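Long-range contact in SYE1 (Shewanella oneidensis, PDB 4AWT), which binds FMN and probably acts as a flavin-dependent oxidoreductase on CH-CH bonds with NADH or NADPH, as in the Old Yellow Enzyme family: residues G294-A307 against D313-F325. The protein carries 1 engineered substitution. Sequence-based numbering, arbitrary orientation.
Sequences GVLIYAGRYNAEKA and DGLADMIGFGRPF. With FMN (flavin mononucleotide), chain B; SO4 (sulfate ion), chain C.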
loop_
_atom_site.group_PDB
_atom_site.type_symbol
_atom_site.label_atom_id
_atom_site.label_comp_id
_atom_site.label_asym_id
_atom_site.label_seq_id
_atom_site.Cartn_x
_atom_site.Cartn_y
_atom_site.Cartn_z
ATOM N N GLY A 294 -1.844 -1.434 -18.244
ATOM C CA GLY A 294 -3.051 -1.119 -17.508
ATOM C C GLY A 294 -3.011 0.278 -16.922
ATOM O O GLY A 294 -2.328 1.173 -17.433
ATOM N N VAL A 295 -3.746 0.494 -15.859
ATOM C CA VAL A 295 -3.778 1.823 -15.212
ATOM C C VAL A 295 -2.535 1.974 -14.363
ATOM O O VAL A 295 -2.235 1.151 -13.507
ATOM C CB VAL A 295 -5.065 1.970 -14.376
ATOM C CG1 VAL A 295 -5.006 3.214 -13.516
ATOM C CG2 VAL A 295 -6.276 1.994 -15.303
ATOM N N LEU A 296 -1.792 3.075 -14.608
ATOM C CA LEU A 296 -0.552 3.327 -13.902
ATOM C C LEU A 296 -0.760 4.487 -12.944
ATOM O O LEU A 296 -1.175 5.585 -13.335
ATOM C CB LEU A 296 0.480 3.511 -15.019
ATOM C CG LEU A 296 1.931 3.631 -14.620
ATOM C CD1 LEU A 296 2.382 2.475 -13.737
ATOM C CD2 LEU A 296 2.820 3.693 -15.864
ATOM N N ILE A 297 -0.479 4.238 -11.671
ATOM C CA ILE A 297 -0.650 5.183 -10.593
ATOM C C ILE A 297 0.719 5.512 -10.019
ATOM O O ILE A 297 1.499 4.594 -9.773
ATOM C CB ILE A 297 -1.548 4.619 -9.473
ATOM C CG1 ILE A 297 -2.821 4.003 -10.020
ATOM C CG2 ILE A 297 -1.790 5.670 -8.419
ATOM C CD1 ILE A 297 -3.761 3.429 -8.995
ATOM N N TYR A 298 1.021 6.793 -9.793
ATOM C CA TYR A 298 2.220 7.202 -9.069
ATOM C C TYR A 298 1.807 8.002 -7.847
ATOM O O TYR A 298 0.866 8.786 -7.912
ATOM C CB TYR A 298 3.153 8.067 -9.921
ATOM C CG TYR A 298 3.957 7.309 -10.937
ATOM C CD1 TYR A 298 3.413 6.848 -12.116
ATOM C CD2 TYR A 298 5.290 7.058 -10.711
ATOM C CE1 TYR A 298 4.169 6.188 -13.046
ATOM C CE2 TYR A 298 6.061 6.356 -11.640
ATOM C CZ TYR A 298 5.488 5.921 -12.818
ATOM O OH TYR A 298 6.290 5.289 -13.701
ATOM N N ALA A 299 2.600 7.870 -6.780
ATOM C CA ALA A 299 2.453 8.722 -5.614
ATOM C C ALA A 299 3.841 9.074 -5.087
ATOM O O ALA A 299 4.755 8.245 -5.130
ATOM C CB ALA A 299 1.683 8.041 -4.488
ATOM N N GLY A 300 3.971 10.285 -4.572
ATOM C CA GLY A 300 5.187 10.730 -3.898
ATOM C C GLY A 300 5.500 12.171 -4.296
ATOM O O GLY A 300 5.958 12.435 -5.382
ATOM N N ARG A 301 5.214 13.073 -3.342
ATOM C CA ARG A 301 5.535 14.490 -3.503
ATOM C C ARG A 301 4.869 15.127 -4.726
ATOM O O ARG A 301 5.387 16.108 -5.259
ATOM C CB ARG A 301 7.014 14.817 -3.436
ATOM C CG ARG A 301 7.631 14.503 -2.093
ATOM C CD ARG A 301 7.020 15.251 -0.942
ATOM N NE ARG A 301 7.886 15.204 0.253
ATOM C CZ ARG A 301 7.484 15.531 1.476
ATOM N NH1 ARG A 301 6.262 15.885 1.739
ATOM N NH2 ARG A 301 8.398 15.462 2.449
ATOM N N TYR A 302 3.725 14.652 -5.133
ATOM C CA TYR A 302 2.988 15.333 -6.196
ATOM C C TYR A 302 2.212 16.501 -5.606
ATOM O O TYR A 302 1.688 16.492 -4.504
ATOM C CB TYR A 302 2.024 14.400 -6.942
ATOM C CG TYR A 302 2.794 13.511 -7.880
ATOM C CD1 TYR A 302 3.370 12.316 -7.460
ATOM C CD2 TYR A 302 3.034 13.894 -9.200
ATOM C CE1 TYR A 302 4.133 11.544 -8.292
ATOM C CE2 TYR A 302 3.771 13.108 -10.052
ATOM C CZ TYR A 302 4.345 11.941 -9.603
ATOM O OH TYR A 302 5.104 11.184 -10.475
ATOM N N ASN A 303 2.110 17.559 -6.430
ATOM C CA ASN A 303 1.197 18.673 -6.282
ATOM C C ASN A 303 0.354 18.742 -7.553
ATOM O O ASN A 303 0.445 17.876 -8.421
ATOM C CB ASN A 303 1.968 19.958 -5.992
ATOM C CG ASN A 303 2.920 20.326 -7.098
ATOM O OD1 ASN A 303 2.826 19.825 -8.200
ATOM N ND2 ASN A 303 3.859 21.221 -6.860
ATOM N N ALA A 304 -0.548 19.717 -7.625
ATOM C CA ALA A 304 -1.431 19.761 -8.758
ATOM C C ALA A 304 -0.684 19.873 -10.070
ATOM O O ALA A 304 -1.053 19.248 -11.049
ATOM C CB ALA A 304 -2.386 20.966 -8.626
ATOM N N GLU A 305 0.330 20.718 -10.127
ATOM C CA GLU A 305 1.079 20.937 -11.337
ATOM C C GLU A 305 1.796 19.687 -11.790
ATOM O O GLU A 305 1.738 19.300 -12.974
ATOM C CB GLU A 305 2.125 22.047 -11.125
ATOM C CG GLU A 305 2.786 22.398 -12.450
ATOM C CD GLU A 305 3.570 23.679 -12.360
ATOM O OE1 GLU A 305 3.736 24.318 -11.309
ATOM O OE2 GLU A 305 4.016 24.072 -13.472
ATOM N N LYS A 306 2.516 19.053 -10.889
ATOM C CA LYS A 306 3.292 17.876 -11.281
ATOM C C LYS A 306 2.383 16.712 -11.610
ATOM O O LYS A 306 2.715 15.895 -12.477
ATOM C CB LYS A 306 4.261 17.497 -10.152
ATOM C CG LYS A 306 5.461 18.434 -10.038
ATOM C CD LYS A 306 6.434 18.004 -8.945
ATOM C CE LYS A 306 7.184 19.224 -8.397
ATOM N NZ LYS A 306 8.466 18.814 -7.834
ATOM N N ALA A 307 1.227 16.609 -10.940
ATOM C CA ALA A 307 0.292 15.532 -11.247
ATOM C C ALA A 307 -0.249 15.681 -12.653
ATOM O O ALA A 307 -0.268 14.731 -13.453
ATOM C CB ALA A 307 -0.849 15.547 -10.240
ATOM N N ASP A 313 2.051 14.112 -19.944
ATOM C CA ASP A 313 3.266 13.595 -20.556
ATOM C C ASP A 313 3.131 12.092 -20.843
ATOM O O ASP A 313 4.067 11.533 -21.413
ATOM C CB ASP A 313 4.467 13.864 -19.729
ATOM C CG ASP A 313 4.901 15.289 -19.635
ATOM O OD1 ASP A 313 4.376 16.157 -20.345
ATOM O OD2 ASP A 313 5.801 15.628 -18.831
ATOM N N GLY A 314 2.035 11.452 -20.498
ATOM C CA GLY A 314 1.844 10.052 -20.778
ATOM C C GLY A 314 2.529 9.118 -19.823
ATOM O O GLY A 314 2.687 7.940 -20.136
ATOM N N LEU A 315 2.926 9.591 -18.653
ATOM C CA LEU A 315 3.671 8.790 -17.691
ATOM C C LEU A 315 2.758 8.084 -16.700
ATOM O O LEU A 315 3.087 7.001 -16.217
ATOM C CB LEU A 315 4.662 9.676 -16.910
ATOM C CG LEU A 315 5.589 10.488 -17.770
ATOM C CD1 LEU A 315 6.496 11.358 -16.945
ATOM C CD2 LEU A 315 6.384 9.590 -18.711
ATOM N N ALA A 316 1.645 8.664 -16.360
ATOM C CA ALA A 316 0.751 8.160 -15.347
ATOM C C ALA A 316 -0.679 8.338 -15.824
ATOM O O ALA A 316 -0.976 9.302 -16.531
ATOM C CB ALA A 316 0.919 8.951 -14.044
ATOM N N ASP A 317 -1.562 7.469 -15.336
ATOM C CA ASP A 317 -2.978 7.659 -15.518
ATOM C C ASP A 317 -3.657 8.285 -14.303
ATOM O O ASP A 317 -4.651 9.005 -14.449
ATOM C CB ASP A 317 -3.638 6.320 -15.842
ATOM C CG ASP A 317 -3.051 5.686 -17.038
ATOM O OD1 ASP A 317 -3.016 6.348 -18.114
ATOM O OD2 ASP A 317 -2.566 4.524 -16.944
ATOM N N MET A 318 -3.162 7.978 -13.115
ATOM C CA MET A 318 -3.699 8.479 -11.868
ATOM C C MET A 318 -2.546 8.875 -10.965
ATOM O O MET A 318 -1.451 8.323 -11.081
ATOM C CB MET A 318 -4.581 7.479 -11.168
ATOM C CG MET A 318 -5.725 6.922 -11.987
ATOM S SD MET A 318 -6.806 5.820 -11.076
ATOM C CE MET A 318 -7.790 7.013 -10.177
ATOM N N ILE A 319 -2.824 9.782 -10.032
ATOM C CA ILE A 319 -1.821 10.279 -9.124
ATOM C C ILE A 319 -2.375 10.219 -7.702
ATOM O O ILE A 319 -3.469 10.709 -7.437
ATOM C CB ILE A 319 -1.368 11.709 -9.484
ATOM C CG1 ILE A 319 -0.744 11.759 -10.868
ATOM C CG2 ILE A 319 -0.435 12.264 -8.412
ATOM C CD1 ILE A 319 0.606 11.082 -10.991
ATOM N N GLY A 320 -1.576 9.625 -6.802
ATOM C CA GLY A 320 -1.910 9.621 -5.415
ATOM C C GLY A 320 -1.240 10.765 -4.674
ATOM O O GLY A 320 -0.114 11.148 -4.968
ATOM N N PHE A 321 -1.965 11.264 -3.661
ATOM C CA PHE A 321 -1.500 12.328 -2.767
ATOM C C PHE A 321 -1.656 11.808 -1.361
ATOM O O PHE A 321 -2.799 11.567 -0.928
ATOM C CB PHE A 321 -2.322 13.606 -2.936
ATOM C CG PHE A 321 -2.321 14.154 -4.340
ATOM C CD1 PHE A 321 -3.176 13.656 -5.297
ATOM C CD2 PHE A 321 -1.464 15.165 -4.713
ATOM C CE1 PHE A 321 -3.200 14.146 -6.577
ATOM C CE2 PHE A 321 -1.496 15.663 -6.002
ATOM C CZ PHE A 321 -2.385 15.167 -6.918
ATOM N N GLY A 322 -0.551 11.543 -0.665
ATOM C CA GLY A 322 -0.611 10.920 0.639
ATOM C C GLY A 322 -0.772 11.938 1.746
ATOM O O GLY A 322 -1.856 12.193 2.247
ATOM N N ARG A 323 0.357 12.564 2.099
ATOM C CA ARG A 323 0.342 13.575 3.174
ATOM C C ARG A 323 -0.707 14.631 2.946
ATOM O O ARG A 323 -1.415 14.986 3.909
ATOM C CB ARG A 323 1.764 14.078 3.426
ATOM C CG ARG A 323 2.563 13.011 4.156
ATOM C CD ARG A 323 4.066 13.187 4.106
ATOM N NE ARG A 323 4.597 12.810 2.815
ATOM C CZ ARG A 323 5.886 12.684 2.580
ATOM N NH1 ARG A 323 6.759 12.932 3.566
ATOM N NH2 ARG A 323 6.321 12.284 1.374
ATOM N N PRO A 324 -0.907 15.165 1.735
ATOM C CA PRO A 324 -1.951 16.186 1.598
ATOM C C PRO A 324 -3.355 15.670 1.898
ATOM O O PRO A 324 -4.193 16.429 2.358
ATOM C CB PRO A 324 -1.829 16.629 0.135
ATOM C CG PRO A 324 -0.343 16.405 -0.172
ATOM C CD PRO A 324 -0.040 15.087 0.530
ATOM N N PHE A 325 -3.637 14.385 1.630
ATOM C CA PHE A 325 -4.965 13.863 1.958
ATOM C C PHE A 325 -5.197 13.707 3.447
ATOM O O PHE A 325 -6.322 13.703 3.897
ATOM C CB PHE A 325 -5.226 12.530 1.230
ATOM C CG PHE A 325 -6.320 12.597 0.197
ATOM C CD1 PHE A 325 -7.555 13.123 0.514
ATOM C CD2 PHE A 325 -6.091 12.149 -1.092
ATOM C CE1 PHE A 325 -8.572 13.166 -0.410
ATOM C CE2 PHE A 325 -7.117 12.180 -2.034
ATOM C CZ PHE A 325 -8.355 12.694 -1.681
HETATM N N1 FMN B . 2.238 3.291 1.921
HETATM C C2 FMN B . 1.709 2.080 1.794
HETATM O O2 FMN B . 1.833 1.406 0.737
HETATM N N3 FMN B . 0.992 1.519 2.841
HETATM C C4 FMN B . 0.788 2.168 4.048
HETATM O O4 FMN B . 0.037 1.631 4.905
HETATM C C4A FMN B . 1.443 3.387 4.204
HETATM N N5 FMN B . 1.377 4.072 5.417
HETATM C C5A FMN B . 1.675 5.461 5.397
HETATM C C6 FMN B . 1.375 6.239 6.487
HETATM C C7 FMN B . 1.627 7.632 6.502
HETATM C C7M FMN B . 1.154 8.438 7.688
HETATM C C8 FMN B . 2.232 8.188 5.416
HETATM C C8M FMN B . 2.509 9.676 5.335
HETATM C C9 FMN B . 2.558 7.397 4.296
HETATM C C9A FMN B . 2.275 6.030 4.268
HETATM N N10 FMN B . 2.542 5.247 3.126
HETATM C C10 FMN B . 2.069 3.949 3.073
HETATM C "C1'" FMN B . 3.114 5.882 1.935
HETATM C "C2'" FMN B . 2.097 6.721 1.140
HETATM O "O2'" FMN B . 1.141 5.887 0.510
HETATM C "C3'" FMN B . 2.749 7.534 0.038
HETATM O "O3'" FMN B . 3.294 6.709 -0.981
HETATM C "C4'" FMN B . 3.831 8.520 0.512
HETATM O "O4'" FMN B . 3.422 9.236 1.667
HETATM C "C5'" FMN B . 4.303 9.441 -0.597
HETATM O "O5'" FMN B . 3.235 10.276 -1.077
HETATM P P FMN B . 3.112 11.796 -0.545
HETATM O O1P FMN B . 2.747 11.711 0.916
HETATM O O2P FMN B . 4.453 12.461 -0.760
HETATM O O3P FMN B . 2.005 12.364 -1.398
HETATM S S SO4 C . 6.473 15.956 5.689
HETATM O O1 SO4 C . 6.505 14.449 6.003
HETATM O O2 SO4 C . 7.693 16.312 5.050
HETATM O O3 SO4 C . 5.499 16.154 4.480
HETATM O O4 SO4 C . 5.885 16.777 6.707
HETATM O O HOH W 1 5.239 5.466 -16.053
HETATM O O HOH W 2 2.134 12.365 -4.081
#
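Arg-301 and Arg-323 lay their guanidinium groups flat on one another, centres 3.5 Å apart and planes at 13°, with anions held at their edges. The FMN phosphate lies at the edge of Arg-323, where NE donates to O1P and NH2 to O2P; a bend at chi3 (-76°) turns the group toward it. A sulfate, probably from the crystallisation liquor, bridges the pair, taking NH1 and NH2 of Arg-301 and NH1 of Arg-323. Backbone amides complete the grip on the phosphate: Arg-301 N to O2P, Gly-322 N to O3P and Arg-323 N to O1P, each at 2.8 Å. Water 2, which accepts from Gly-300 N and Tyr-302 N, lies within hydrogen-bonding distance of both Gly-320 O and FMN O3P.

Such phosphate binding at the C-terminal ends of the last two strands is a recurring feature of TIM barrels that bind phosphate-bearing ligands, here built on the beta-alpha-beta unit of strand 295-299, helix 304-312 and strand 318-320. The parallel strands are joined by Tyr-298 N to Met-318 O and Gly-320 N to Tyr-298 O. At their start Leu-296 O accepts from two successive amides, Asp-317 N (2.8 Å) and Met-318 N, while Asp-317 OD2 takes Leu-296 N (2.9 Å) and also forms a salt bridge with Arg-289.

On the helix-covered outer side of the barrel, Ile-319 packs against Tyr-302: CD1 sits over one ring face, 4.1 Å from the centroid, and CG2 reaches Tyr-302 CG at 3.5 Å. The Tyr-302 hydroxyl bonds to Glu-271. Ala-307 CB, on the connecting helix, touches both Ile-319 CG2 and Phe-321 CZ (3.7 Å to the latter), and Asn-303 OD1 caps that helix by accepting from Lys-306 N.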